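Local coordinates for protein 33 kDa chaperonin (Thermotoga maritima, PDB 1VQ0) that probably acts as a redox-regulated molecular chaperone that keeps thermally unfolding and oxidatively damaged proteins from aggregating irreversibly, at residues A[200-203]-A[204-208]; A[210-213]-A[214-218]; A[150-153]-A[154-158]; A[61-64]-A[65-68]; A[29-32]-A[33-36]. All coordinates share one frame; numbering follows the deposited sequence.

Interaction 1. Residues A[200-203]-A[204-208]; sequences IEKN and IKNLP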
loop_
_atom_site.group_PDB
_atom_site.type_symbol
_atom_site.label_atom_id
_atom_site.label_comp_id
_atom_site.label_asym_id
_atom_site.label_seq_id
_atom_site.Cartn_x
_atom_site.Cartn_y
_atom_site.Cartn_z
ATOM N N ILE A 200 -13.057 -25.400 13.014
ATOM C CA ILE A 200 -11.905 -24.555 13.331
ATOM C C ILE A 200 -12.354 -23.225 13.960
ATOM O O ILE A 200 -11.929 -22.880 15.050
ATOM C CB ILE A 200 -11.060 -24.300 12.056
ATOM C CG1 ILE A 200 -10.364 -25.585 11.608
ATOM C CG2 ILE A 200 -10.019 -23.247 12.305
ATOM C CD1 ILE A 200 -9.620 -25.427 10.296
ATOM N N GLU A 201 -13.209 -22.498 13.248
ATOM C CA GLU A 201 -13.818 -21.262 13.735
ATOM C C GLU A 201 -14.384 -21.432 15.142
ATOM O O GLU A 201 -14.078 -20.655 16.033
ATOM C CB GLU A 201 -14.966 -20.832 12.815
ATOM C CG GLU A 201 -14.624 -19.833 11.715
ATOM C CD GLU A 201 -15.772 -19.623 10.694
ATOM O OE1 GLU A 201 -16.930 -20.094 10.916
ATOM O OE2 GLU A 201 -15.504 -18.992 9.646
ATOM N N LYS A 202 -15.220 -22.456 15.326
ATOM C CA LYS A 202 -15.884 -22.711 16.612
ATOM C C LYS A 202 -14.908 -23.011 17.734
ATOM O O LYS A 202 -15.053 -22.490 18.838
ATOM C CB LYS A 202 -16.893 -23.861 16.491
ATOM C CG LYS A 202 -17.800 -24.004 17.743
ATOM C CD LYS A 202 -18.862 -25.073 17.615
ATOM C CE LYS A 202 -19.708 -25.169 18.905
ATOM N NZ LYS A 202 -20.904 -26.112 18.814
ATOM N N ASN A 203 -13.939 -23.879 17.437
ATOM C CA ASN A 203 -12.877 -24.251 18.363
ATOM C C ASN A 203 -12.011 -23.057 18.803
ATOM O O ASN A 203 -11.714 -22.904 19.987
ATOM C CB ASN A 203 -11.990 -25.366 17.750
ATOM C CG ASN A 203 -12.717 -26.719 17.655
ATOM O OD1 ASN A 203 -13.811 -26.866 18.176
ATOM N ND2 ASN A 203 -12.100 -27.699 16.979
ATOM N N ILE A 204 -11.620 -22.203 17.871
ATOM C CA ILE A 204 -10.847 -21.015 18.232
ATOM C C ILE A 204 -11.696 -20.033 19.077
ATOM O O ILE A 204 -11.246 -19.524 20.117
ATOM C CB ILE A 204 -10.301 -20.301 16.979
ATOM C CG1 ILE A 204 -9.258 -21.159 16.285
ATOM C CG2 ILE A 204 -9.694 -18.890 17.348
ATOM C CD1 ILE A 204 -8.855 -20.638 14.866
ATOM N N LYS A 205 -12.909 -19.757 18.621
ATOM C CA LYS A 205 -13.807 -18.849 19.343
ATOM C C LYS A 205 -14.025 -19.324 20.786
ATOM O O LYS A 205 -14.205 -18.510 21.695
ATOM C CB LYS A 205 -15.162 -18.718 18.620
ATOM C CG LYS A 205 -16.044 -17.548 19.110
ATOM C CD LYS A 205 -17.544 -17.843 18.880
ATOM C CE LYS A 205 -18.460 -16.645 19.228
ATOM N NZ LYS A 205 -19.938 -17.064 19.252
ATOM N N ASN A 206 -14.006 -20.635 20.990
ATOM C CA ASN A 206 -14.205 -21.182 22.310
ATOM C C ASN A 206 -13.009 -21.063 23.235
ATOM O O ASN A 206 -13.138 -21.319 24.426
ATOM C CB ASN A 206 -14.566 -22.659 22.201
ATOM C CG ASN A 206 -16.067 -22.897 22.041
ATOM O OD1 ASN A 206 -16.859 -21.960 21.981
ATOM N ND2 ASN A 206 -16.457 -24.182 21.966
ATOM N N LEU A 207 -11.833 -20.738 22.698
ATOM C CA LEU A 207 -10.615 -20.734 23.520
ATOM C C LEU A 207 -10.633 -19.559 24.493
ATOM O O LEU A 207 -11.226 -18.514 24.203
ATOM C CB LEU A 207 -9.342 -20.686 22.655
ATOM C CG LEU A 207 -8.911 -21.969 21.927
ATOM C CD1 LEU A 207 -7.682 -21.732 21.039
ATOM C CD2 LEU A 207 -8.608 -23.097 22.948
ATOM N N PRO A 208 -9.977 -19.720 25.644
ATOM C CA PRO A 208 -9.659 -18.566 26.482
ATOM C C PRO A 208 -8.656 -17.654 25.811
ATOM O O PRO A 208 -7.927 -18.059 24.886
ATOM C CB PRO A 208 -9.040 -19.172 27.741
ATOM C CG PRO A 208 -9.258 -20.681 27.667
ATOM C CD PRO A 208 -9.502 -20.996 26.223
#
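Ile-200 and Ile-204, one helical turn apart near the end of helix 194-205, lie side by side and point the same way, with CG2 of Ile-200 3.8 Å from CD1 of Ile-204. In Ile-204 the CG1 branch stands anti to the carbonyl carbon (chi1 -67°), which lays CG1 3.4 Å from the carbonyl O of Ile-200 and brings the terminal methyl up to its neighbour. Beneath this pair the backbone is well bonded: Ile-204 N donates to Ile-200 O at 2.9 Å, and Lys-205 N to Glu-201 O at 3.0 Å. The next bond, Asn-206 N to Lys-202 O at 3.0 Å, is more bent, its N-H...O angle 138°. Leu-207 N then turns back to Ile-204 O at 2.9 Å, and CG of Leu-207 comes 3.5 Å from Asn-203 O. Further out, strand 176-187 receives the apolar row: Ile-200 and Ile-204 both rest on Val-185, while Ile-204 and Leu-207 reach Phe-183. Helix 219-227 borders the same row, and Asn-203 ND2 donates to the backbone O of Ile-226 there. Isoleucine and leucine side chains suit the face against the sheet; Glu-201, Lys-202, Lys-205 and Asn-206 suit the other, exposed to water. The contact is thus an amphipathic helix end, in which apolar packing holds the inner face to the sheet and main-chain bonds carry the turn, while the charged groups can remain hydrated.

Interaction 2. Residues A[210-213]-A[214-218]; sequences ISKL and FQEAE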
loop_
_atom_site.group_PDB
_atom_site.type_symbol
_atom_site.label_atom_id
_atom_site.label_comp_id
_atom_site.label_asym_id
_atom_site.label_seq_id
_atom_site.Cartn_x
_atom_site.Cartn_y
_atom_site.Cartn_z
ATOM N N ILE A 210 -5.141 -15.604 25.379
ATOM C CA ILE A 210 -3.794 -16.206 25.424
ATOM C C ILE A 210 -3.203 -16.208 26.870
ATOM O O ILE A 210 -2.676 -17.241 27.336
ATOM C CB ILE A 210 -2.838 -15.479 24.397
ATOM C CG1 ILE A 210 -3.177 -15.804 22.902
ATOM C CG2 ILE A 210 -1.368 -15.683 24.753
ATOM C CD1 ILE A 210 -3.202 -17.275 22.423
ATOM N N SER A 211 -3.340 -15.058 27.548
ATOM C CA SER A 211 -2.872 -14.829 28.946
ATOM C C SER A 211 -3.327 -15.900 29.887
ATOM O O SER A 211 -2.563 -16.359 30.728
ATOM C CB SER A 211 -3.376 -13.474 29.488
ATOM O OG SER A 211 -3.065 -12.422 28.568
ATOM N N LYS A 212 -4.574 -16.300 29.719
ATOM C CA LYS A 212 -5.119 -17.421 30.452
ATOM C C LYS A 212 -4.709 -18.808 29.838
ATOM O O LYS A 212 -4.167 -19.657 30.552
ATOM C CB LYS A 212 -6.634 -17.256 30.577
ATOM C CG LYS A 212 -7.249 -18.289 31.451
ATOM C CD LYS A 212 -8.770 -18.161 31.482
ATOM C CE LYS A 212 -9.425 -19.357 32.196
ATOM N NZ LYS A 212 -10.653 -19.774 31.440
ATOM N N LEU A 213 -4.944 -19.007 28.531
ATOM C CA LEU A 213 -4.717 -20.302 27.855
ATOM C C LEU A 213 -3.246 -20.798 27.981
ATOM O O LEU A 213 -2.968 -21.979 28.206
ATOM C CB LEU A 213 -5.128 -20.173 26.365
ATOM C CG LEU A 213 -4.931 -21.363 25.407
ATOM C CD1 LEU A 213 -5.711 -22.573 25.916
ATOM C CD2 LEU A 213 -5.318 -21.043 23.990
ATOM N N PHE A 214 -2.305 -19.881 27.817
ATOM C CA PHE A 214 -0.889 -20.251 27.823
ATOM C C PHE A 214 -0.365 -20.595 29.227
ATOM O O PHE A 214 0.674 -21.262 29.343
ATOM C CB PHE A 214 -0.042 -19.160 27.148
ATOM C CG PHE A 214 -0.004 -19.257 25.663
ATOM C CD1 PHE A 214 -1.062 -19.826 24.944
ATOM C CD2 PHE A 214 1.109 -18.783 24.952
ATOM C CE1 PHE A 214 -1.018 -19.930 23.529
ATOM C CE2 PHE A 214 1.146 -18.859 23.527
ATOM C CZ PHE A 214 0.088 -19.433 22.820
ATOM N N GLN A 215 -1.079 -20.170 30.283
ATOM C CA GLN A 215 -0.834 -20.681 31.660
ATOM C C GLN A 215 -1.381 -22.106 31.915
ATOM O O GLN A 215 -1.054 -22.733 32.912
ATOM C CB GLN A 215 -1.400 -19.703 32.704
ATOM C CG GLN A 215 -0.586 -18.423 32.758
ATOM C CD GLN A 215 -1.102 -17.404 33.766
ATOM O OE1 GLN A 215 -0.698 -17.447 34.916
ATOM N NE2 GLN A 215 -1.987 -16.481 33.331
ATOM N N GLU A 216 -2.221 -22.597 31.010
ATOM C CA GLU A 216 -2.977 -23.846 31.215
ATOM C C GLU A 216 -2.648 -24.921 30.203
ATOM O O GLU A 216 -2.965 -26.077 30.453
ATOM C CB GLU A 216 -4.485 -23.597 31.059
ATOM C CG GLU A 216 -5.147 -22.843 32.205
ATOM C CD GLU A 216 -6.549 -22.373 31.843
ATOM O OE1 GLU A 216 -7.026 -22.719 30.707
ATOM O OE2 GLU A 216 -7.150 -21.657 32.694
ATOM N N ALA A 217 -2.115 -24.550 29.032
ATOM C CA ALA A 217 -1.921 -25.529 27.956
ATOM C C ALA A 217 -0.595 -25.370 27.223
ATOM O O ALA A 217 -0.183 -24.252 26.916
ATOM C CB ALA A 217 -3.067 -25.447 26.977
ATOM N N GLU A 218 0.056 -26.495 26.946
ATOM C CA GLU A 218 1.233 -26.517 26.108
ATOM C C GLU A 218 0.825 -26.133 24.683
ATOM O O GLU A 218 -0.332 -26.303 24.322
ATOM C CB GLU A 218 1.866 -27.911 26.109
ATOM C CG GLU A 218 2.531 -28.347 27.426
ATOM C CD GLU A 218 3.257 -27.193 28.109
ATOM O OE1 GLU A 218 4.316 -26.776 27.612
ATOM O OE2 GLU A 218 2.746 -26.671 29.123
#
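The Phe-214 ring and Ile-210 form the tight part of this turn. CG2 of Ile-210 lies over the centre of one ring face, 4.0 Å from the centroid and only 12° off the normal, a CH-pi contact. The other branch bends round the ring: chi2 of -56° brings CD1 of Ile-210 to 3.6 Å from CE1 of Phe-214. The backbone below closes the same turn, Phe-214 N donating to Ile-210 O at 2.7 Å. Leu-213 adds its CD1 methyl, 4.0 Å from CB of Ala-217, and Val-222 and Arg-225 of helix 219-227 touch both residues. Phe-214 meanwhile leans on Ile-28 and Arg-30 of strand 24-30. The solvent side is looser and polar. With CG beside its backbone N and the chain extended beyond it, Gln-215 runs back along the turn and NE2 donates to Ser-211 O at 2.7 Å, nearly straight (171°) and in its own amide plane. Aliphatic CE of Lys-212, rather than NZ, meets the Glu-216 carboxylate, 3.3 Å from OE2; NZ stays 4.2 Å from OE2, so any attraction is probably weak. The helix gives way to a tighter i to i+3 turn: Glu-216 N donates to Leu-213 O at 3.0 Å from well above the carbonyl plane, not on a lone pair, and Ala-217 N adds a weak bond. With Glu-218 at the N-cap of the next helix, this is a short turn linking two successive helices, 210-213 and 219-227.

Interaction 3. Residues A[150-153]-A[154-158]; sequences EDLA and YYFAV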
loop_
_atom_site.group_PDB
_atom_site.type_symbol
_atom_site.label_atom_id
_atom_site.label_comp_id
_atom_site.label_asym_id
_atom_site.label_seq_id
_atom_site.Cartn_x
_atom_site.Cartn_y
_atom_site.Cartn_z
ATOM N N GLU A 150 -6.858 -8.888 15.307
ATOM C CA GLU A 150 -7.970 -8.862 14.333
ATOM C C GLU A 150 -7.678 -7.998 13.107
ATOM O O GLU A 150 -8.163 -8.282 12.030
ATOM C CB GLU A 150 -9.270 -8.368 14.987
ATOM C CG GLU A 150 -10.483 -8.753 14.179
ATOM C CD GLU A 150 -11.789 -8.224 14.739
ATOM O OE1 GLU A 150 -11.721 -7.558 15.789
ATOM O OE2 GLU A 150 -12.848 -8.469 14.082
ATOM N N ASP A 151 -6.989 -6.886 13.347
ATOM C CA ASP A 151 -6.521 -6.010 12.296
ATOM C C ASP A 151 -5.628 -6.781 11.290
ATOM O O ASP A 151 -5.819 -6.647 10.104
ATOM C CB ASP A 151 -5.758 -4.868 12.871
ATOM C CG ASP A 151 -6.542 -4.077 13.900
ATOM O OD1 ASP A 151 -7.676 -3.592 13.618
ATOM O OD2 ASP A 151 -6.020 -3.864 14.995
ATOM N N LEU A 152 -4.755 -7.638 11.806
ATOM C CA LEU A 152 -3.829 -8.438 11.009
ATOM C C LEU A 152 -4.543 -9.540 10.299
ATOM O O LEU A 152 -4.294 -9.780 9.124
ATOM C CB LEU A 152 -2.720 -9.068 11.851
ATOM C CG LEU A 152 -1.304 -9.018 11.273
ATOM C CD1 LEU A 152 -0.508 -10.057 11.793
ATOM C CD2 LEU A 152 -1.166 -9.093 9.899
ATOM N N ALA A 153 -5.480 -10.176 10.989
ATOM C CA ALA A 153 -6.383 -11.158 10.316
ATOM C C ALA A 153 -7.125 -10.556 9.121
ATOM O O ALA A 153 -7.189 -11.154 8.099
ATOM C CB ALA A 153 -7.375 -11.766 11.316
ATOM N N TYR A 154 -7.606 -9.317 9.258
ATOM C CA TYR A 154 -8.288 -8.621 8.166
ATOM C C TYR A 154 -7.363 -8.254 6.996
ATOM O O TYR A 154 -7.751 -8.373 5.832
ATOM C CB TYR A 154 -9.006 -7.398 8.706
ATOM C CG TYR A 154 -9.795 -6.568 7.732
ATOM C CD1 TYR A 154 -10.989 -7.011 7.198
ATOM C CD2 TYR A 154 -9.354 -5.311 7.385
ATOM C CE1 TYR A 154 -11.699 -6.233 6.283
ATOM C CE2 TYR A 154 -10.035 -4.529 6.524
ATOM C CZ TYR A 154 -11.192 -4.964 5.983
ATOM O OH TYR A 154 -11.796 -4.121 5.131
ATOM N N TYR A 155 -6.158 -7.813 7.296
ATOM C CA TYR A 155 -5.121 -7.632 6.272
ATOM C C TYR A 155 -5.022 -8.951 5.444
ATOM O O TYR A 155 -5.177 -8.973 4.178
ATOM C CB TYR A 155 -3.760 -7.249 6.879
ATOM C CG TYR A 155 -2.685 -7.560 5.918
ATOM C CD1 TYR A 155 -2.361 -6.657 4.891
ATOM C CD2 TYR A 155 -1.992 -8.795 5.981
ATOM C CE1 TYR A 155 -1.376 -6.983 3.925
ATOM C CE2 TYR A 155 -1.046 -9.150 5.019
ATOM C CZ TYR A 155 -0.713 -8.250 3.993
ATOM O OH TYR A 155 0.203 -8.604 3.020
ATOM N N PHE A 156 -4.847 -10.064 6.152
ATOM C CA PHE A 156 -4.661 -11.333 5.430
ATOM C C PHE A 156 -5.881 -11.688 4.573
ATOM O O PHE A 156 -5.721 -11.950 3.368
ATOM C CB PHE A 156 -4.195 -12.488 6.360
ATOM C CG PHE A 156 -2.702 -12.456 6.638
ATOM C CD1 PHE A 156 -1.803 -12.920 5.679
ATOM C CD2 PHE A 156 -2.184 -11.961 7.863
ATOM C CE1 PHE A 156 -0.402 -12.877 5.929
ATOM C CE2 PHE A 156 -0.784 -11.906 8.085
ATOM C CZ PHE A 156 0.088 -12.351 7.129
ATOM N N ALA A 157 -7.088 -11.642 5.157
ATOM C CA ALA A 157 -8.314 -11.928 4.409
ATOM C C ALA A 157 -8.465 -11.030 3.139
ATOM O O ALA A 157 -8.740 -11.512 2.040
ATOM C CB ALA A 157 -9.594 -11.840 5.327
ATOM N N VAL A 158 -8.202 -9.748 3.270
ATOM C CA VAL A 158 -8.495 -8.832 2.187
ATOM C C VAL A 158 -7.322 -8.651 1.232
ATOM O O VAL A 158 -7.560 -8.739 0.059
ATOM C CB VAL A 158 -8.965 -7.452 2.693
ATOM C CG1 VAL A 158 -8.990 -6.442 1.523
ATOM C CG2 VAL A 158 -10.374 -7.552 3.271
#
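Four successive i to i+4 bonds run through residues 150-158, which make up most of helix 149-160. Tyr-154 N donates to Glu-150 O, Tyr-155 N to Asp-151 O at 3.1 Å, Phe-156 N to Leu-152 O, and Ala-157 N to Ala-153 O, the last at 3.0 Å with an N-H...O angle of 173°; a wider pi-type turn follows at 156-158. On the buried side Leu-152 and Phe-156, one turn apart, lie side by side, and CD2 of Leu-152 is 3.4 Å from CE2 of Phe-156. It also stands 4.0 Å from CD2 of Tyr-155, so one methyl touches both aromatic side chains. Those rings also meet each other: CE2 of Tyr-155 is 3.7 Å above the plane of Phe-156, over its centre, while CD2 of Phe-156 lies in the Tyr-155 plane, so the edge of Tyr-155 is turned to the face of Phe-156. The first torsions allow this, sending CG of Phe-156 beside its backbone N (chi1 -81°) and CG of Tyr-155 beside its carbonyl carbon. The helix is amphipathic and packs on the large mixed sheet: Leu-152 and Phe-156 touch Trp-72 of strand 71-78, and Tyr-155 lies against Leu-125 and Val-127 of strand 123-130, while its OH reaches Glu-160. Buried Asp-151 has its carboxylate satisfied by backbone N-H groups before the helix, among them Ile-148 and Gly-146. Tyr-154, on another side, packs against Phe-137 of the second subunit.

Interaction 4. Residues A[61-64]-A[65-68]; sequences LVTP and WLAE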
loop_
_atom_site.group_PDB
_atom_site.type_symbol
_atom_site.label_atom_id
_atom_site.label_comp_id
_atom_site.label_asym_id
_atom_site.label_seq_id
_atom_site.Cartn_x
_atom_site.Cartn_y
_atom_site.Cartn_z
ATOM N N LEU A 61 4.680 -14.639 14.130
ATOM C CA LEU A 61 3.790 -15.714 13.693
ATOM C C LEU A 61 3.834 -15.997 12.200
ATOM O O LEU A 61 3.541 -17.133 11.770
ATOM C CB LEU A 61 2.350 -15.445 14.157
ATOM C CG LEU A 61 2.114 -15.699 15.656
ATOM C CD1 LEU A 61 0.763 -15.171 16.054
ATOM C CD2 LEU A 61 2.190 -17.132 16.082
ATOM N N VAL A 62 4.199 -14.984 11.398
ATOM C CA VAL A 62 4.228 -15.132 9.921
ATOM C C VAL A 62 5.617 -15.559 9.462
ATOM O O VAL A 62 5.760 -15.955 8.322
ATOM C CB VAL A 62 3.773 -13.872 9.126
ATOM C CG1 VAL A 62 2.336 -13.427 9.541
ATOM C CG2 VAL A 62 4.689 -12.724 9.399
ATOM N N THR A 63 6.635 -15.548 10.343
ATOM C CA THR A 63 8.024 -15.931 9.892
ATOM C C THR A 63 8.175 -17.221 9.098
ATOM O O THR A 63 8.994 -17.244 8.183
ATOM C CB THR A 63 9.067 -15.976 11.011
ATOM O OG1 THR A 63 8.576 -16.716 12.129
ATOM C CG2 THR A 63 9.359 -14.536 11.554
ATOM N N PRO A 64 7.467 -18.301 9.451
ATOM C CA PRO A 64 7.668 -19.605 8.725
ATOM C C PRO A 64 7.287 -19.529 7.275
ATOM O O PRO A 64 7.629 -20.402 6.518
ATOM C CB PRO A 64 6.689 -20.547 9.416
ATOM C CG PRO A 64 6.408 -19.881 10.711
ATOM C CD PRO A 64 6.471 -18.432 10.520
ATOM N N TRP A 65 6.585 -18.454 6.907
ATOM C CA TRP A 65 5.934 -18.348 5.601
ATOM C C TRP A 65 6.519 -17.257 4.760
ATOM O O TRP A 65 6.089 -17.046 3.648
ATOM C CB TRP A 65 4.423 -18.180 5.772
ATOM C CG TRP A 65 3.845 -19.231 6.660
ATOM C CD1 TRP A 65 4.108 -20.604 6.613
ATOM C CD2 TRP A 65 2.956 -19.042 7.754
ATOM N NE1 TRP A 65 3.433 -21.240 7.626
ATOM C CE2 TRP A 65 2.714 -20.311 8.333
ATOM C CE3 TRP A 65 2.331 -17.933 8.310
ATOM C CZ2 TRP A 65 1.884 -20.481 9.441
ATOM C CZ3 TRP A 65 1.469 -18.105 9.416
ATOM C CH2 TRP A 65 1.255 -19.368 9.952
ATOM N N LEU A 66 7.559 -16.600 5.254
ATOM C CA LEU A 66 8.255 -15.577 4.437
ATOM C C LEU A 66 9.101 -16.175 3.291
ATOM O O LEU A 66 9.506 -17.336 3.356
ATOM C CB LEU A 66 9.094 -14.672 5.344
ATOM C CG LEU A 66 8.333 -14.118 6.522
ATOM C CD1 LEU A 66 9.240 -13.227 7.415
ATOM C CD2 LEU A 66 7.102 -13.342 6.021
ATOM N N ALA A 67 9.322 -15.394 2.220
ATOM C CA ALA A 67 10.258 -15.802 1.195
ATOM C C ALA A 67 11.699 -15.785 1.737
ATOM O O ALA A 67 11.940 -15.369 2.838
ATOM C CB ALA A 67 10.116 -14.911 -0.015
ATOM N N GLU A 68 12.665 -16.274 0.966
ATOM C CA GLU A 68 14.074 -16.328 1.414
ATOM C C GLU A 68 14.626 -14.900 1.494
ATOM O O GLU A 68 14.503 -14.143 0.561
ATOM C CB GLU A 68 14.893 -17.134 0.392
ATOM C CG GLU A 68 16.370 -17.365 0.796
ATOM C CD GLU A 68 17.293 -17.839 -0.357
ATOM O OE1 GLU A 68 16.876 -17.846 -1.567
ATOM O OE2 GLU A 68 18.454 -18.206 -0.042
HETATM O O HOH W 1 8.707 -19.856 3.710
#
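Pro-64 and Trp-65 meet because chi1 of -52° puts CG of Trp-65 beside its own backbone N, and chi2 of -46° then turns the indole back over the preceding residues. CB of Pro-64 ends over one face of the five-membered ring, 3.9 Å from its centroid and 16° off the normal, a CH-pi contact set toward the rim of the indole. The far end of the same ring system reaches Leu-61, whose carbonyl O is 3.3 Å from CZ3 of Trp-65 in an oblique approach; that oxygen accepts a hydrogen bond from Ser-27 OG of strand 24-30. Proline suits this place: lacking an N-H, it fits where the helix gives way to a 3-10 turn, and its ring offers rigid C-H groups to the aromatic face. The turn is held by Trp-65 N donating to Val-62 O at 3.0 Å, with the donor above the carbonyl plane, and by a weak bond from Leu-66 N to Thr-63 O. Leu-66 swings to the other flank, where its CD2 comes 4.2 Å from CG2 of Val-62. A water continues the turn by donating to both Pro-64 O, at 3.1 Å, and Leu-66 O, at 2.7 Å, bridging two carbonyls as the chain straightens. Thr-63 returns its hydroxyl to Ala-60 O, and Arg-25 makes a cation-pi contact with the indole. The whole turn closes helix 46-62 on the way to strand 71-78: Leu-61, Pro-64 and Trp-65 face strand 24-30, while Val-62, Thr-63 and Leu-66 rest on Ser-89 of strand 84-90.

Interaction 5. Residues A[29-32]-A[33-36]; sequences VRMR and EVVE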
loop_
_atom_site.group_PDB
_atom_site.type_symbol
_atom_site.label_atom_id
_atom_site.label_comp_id
_atom_site.label_asym_id
_atom_site.label_seq_id
_atom_site.Cartn_x
_atom_site.Cartn_y
_atom_site.Cartn_z
ATOM N N VAL A 29 3.466 -19.514 19.014
ATOM C CA VAL A 29 4.750 -18.915 19.454
ATOM C C VAL A 29 4.656 -18.596 20.939
ATOM O O VAL A 29 3.614 -18.171 21.426
ATOM C CB VAL A 29 5.181 -17.686 18.593
ATOM C CG1 VAL A 29 4.345 -16.425 18.886
ATOM C CG2 VAL A 29 6.672 -17.396 18.761
ATOM N N ARG A 30 5.723 -18.910 21.649
ATOM C CA ARG A 30 5.926 -18.441 23.007
ATOM C C ARG A 30 7.213 -17.625 22.995
ATOM O O ARG A 30 8.304 -18.154 22.723
ATOM C CB ARG A 30 6.109 -19.614 23.962
ATOM C CG ARG A 30 4.843 -20.420 24.215
ATOM C CD ARG A 30 4.092 -20.013 25.446
ATOM N NE ARG A 30 4.342 -20.928 26.556
ATOM C CZ ARG A 30 4.293 -20.626 27.850
ATOM N NH1 ARG A 30 4.025 -19.391 28.270
ATOM N NH2 ARG A 30 4.580 -21.583 28.739
ATOM N N MET A 31 7.093 -16.366 23.329
ATOM C CA MET A 31 8.213 -15.486 23.184
ATOM C C MET A 31 8.317 -14.345 24.211
ATOM O O MET A 31 8.709 -13.225 23.858
ATOM C CB MET A 31 8.234 -14.952 21.739
ATOM C CG MET A 31 6.936 -14.212 21.262
ATOM S SD MET A 31 7.043 -13.727 19.538
ATOM C CE MET A 31 7.856 -12.228 19.765
ATOM N N ARG A 32 8.027 -14.655 25.467
ATOM C CA ARG A 32 8.206 -13.692 26.537
ATOM C C ARG A 32 9.602 -13.081 26.594
ATOM O O ARG A 32 9.727 -11.858 26.828
ATOM C CB ARG A 32 7.754 -14.220 27.894
ATOM C CG ARG A 32 8.610 -15.145 28.569
ATOM C CD ARG A 32 8.244 -15.273 30.022
ATOM N NE ARG A 32 9.134 -16.185 30.725
ATOM C CZ ARG A 32 8.909 -16.667 31.939
ATOM N NH1 ARG A 32 7.820 -16.335 32.636
ATOM N NH2 ARG A 32 9.777 -17.496 32.471
ATOM N N GLU A 33 10.626 -13.884 26.340
ATOM C CA GLU A 33 12.000 -13.387 26.366
ATOM C C GLU A 33 12.254 -12.292 25.330
ATOM O O GLU A 33 12.922 -11.309 25.598
ATOM C CB GLU A 33 12.976 -14.545 26.102
ATOM C CG GLU A 33 13.288 -15.341 27.354
ATOM C CD GLU A 33 14.487 -16.283 27.198
ATOM O OE1 GLU A 33 15.493 -15.904 26.537
ATOM O OE2 GLU A 33 14.425 -17.404 27.771
ATOM N N VAL A 34 11.669 -12.464 24.151
ATOM C CA VAL A 34 11.798 -11.528 23.075
ATOM C C VAL A 34 11.107 -10.189 23.428
ATOM O O VAL A 34 11.684 -9.119 23.265
ATOM C CB VAL A 34 11.176 -12.116 21.804
ATOM C CG1 VAL A 34 11.272 -11.126 20.694
ATOM C CG2 VAL A 34 11.887 -13.345 21.401
ATOM N N VAL A 35 9.872 -10.286 23.927
ATOM C CA VAL A 35 9.105 -9.120 24.301
ATOM C C VAL A 35 9.734 -8.464 25.556
ATOM O O VAL A 35 9.754 -7.225 25.686
ATOM C CB VAL A 35 7.588 -9.463 24.428
ATOM C CG1 VAL A 35 6.805 -8.296 24.851
ATOM C CG2 VAL A 35 7.061 -9.930 23.111
ATOM N N GLU A 36 10.269 -9.286 26.462
ATOM C CA GLU A 36 11.005 -8.702 27.606
ATOM C C GLU A 36 12.206 -7.850 27.158
ATOM O O GLU A 36 12.442 -6.792 27.699
ATOM C CB GLU A 36 11.454 -9.762 28.623
ATOM C CG GLU A 36 12.199 -9.176 29.840
ATOM C CD GLU A 36 11.363 -8.270 30.761
ATOM O OE1 GLU A 36 10.141 -8.185 30.557
ATOM O OE2 GLU A 36 11.921 -7.647 31.704
#
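Met-31 and Arg-32 bury the most surface here, and they do so in different ways. Met-31 leads into helix 32-42 from the N-cap position, and its flexible thioether arm bends at chi3 (-86°) to bring CE to 3.7 Å from CG1 of Val-34. The same methyl is 4.1 Å from CG2 of Val-35, while CB of Met-31 lies against CG2 of Val-34, so the valine is met both at the root and at the tip of the methionine. The carbonyl O of Met-31 starts the helical bonding: Val-35 N donates at 3.2 Å, nearly straight (168°), and Val-34 N adds a weak bond. Arg-32 contributes mainly near its backbone, its O accepting from Glu-36 N at 2.7 Å. With CG placed between N and carbonyl carbon (chi1 77°), its extended side chain leaves the helix start toward Lys-178 O, to which NH1 makes a weak bond. The carboxylate of Glu-36 turns to Arg-39 and to Val-177 N. Met-31 also packs on Ile-57 and Ala-60 of helix 46-62, and Val-34 on Ile-239 of strand 235-241. This is a strand-to-helix junction, strand 24-30 passing directly into the first turn of helix 32-42.

Interaction 1 is a surface contact at a helix end, whereas the other four are partly buried; interactions 3, 4 and 5 have their centres nearer that of the chain than interactions 1 and 2. Interactions 1 and 2 follow one another and meet through Leu-207 and Leu-213. Phe-214 of interaction 2 also touches Val-29 and Arg-30 of interaction 5, whose Val-29 in turn packs on Leu-61 of interaction 4; Val-62 there meets Phe-156 of interaction 3. The chemistry shifts with place: an isoleucine pair against strand 176-187 in interaction 1, CH-pi contacts in interactions 2 and 4, an aromatic cluster in interaction 3, and a methionine-valine cluster in interaction 5.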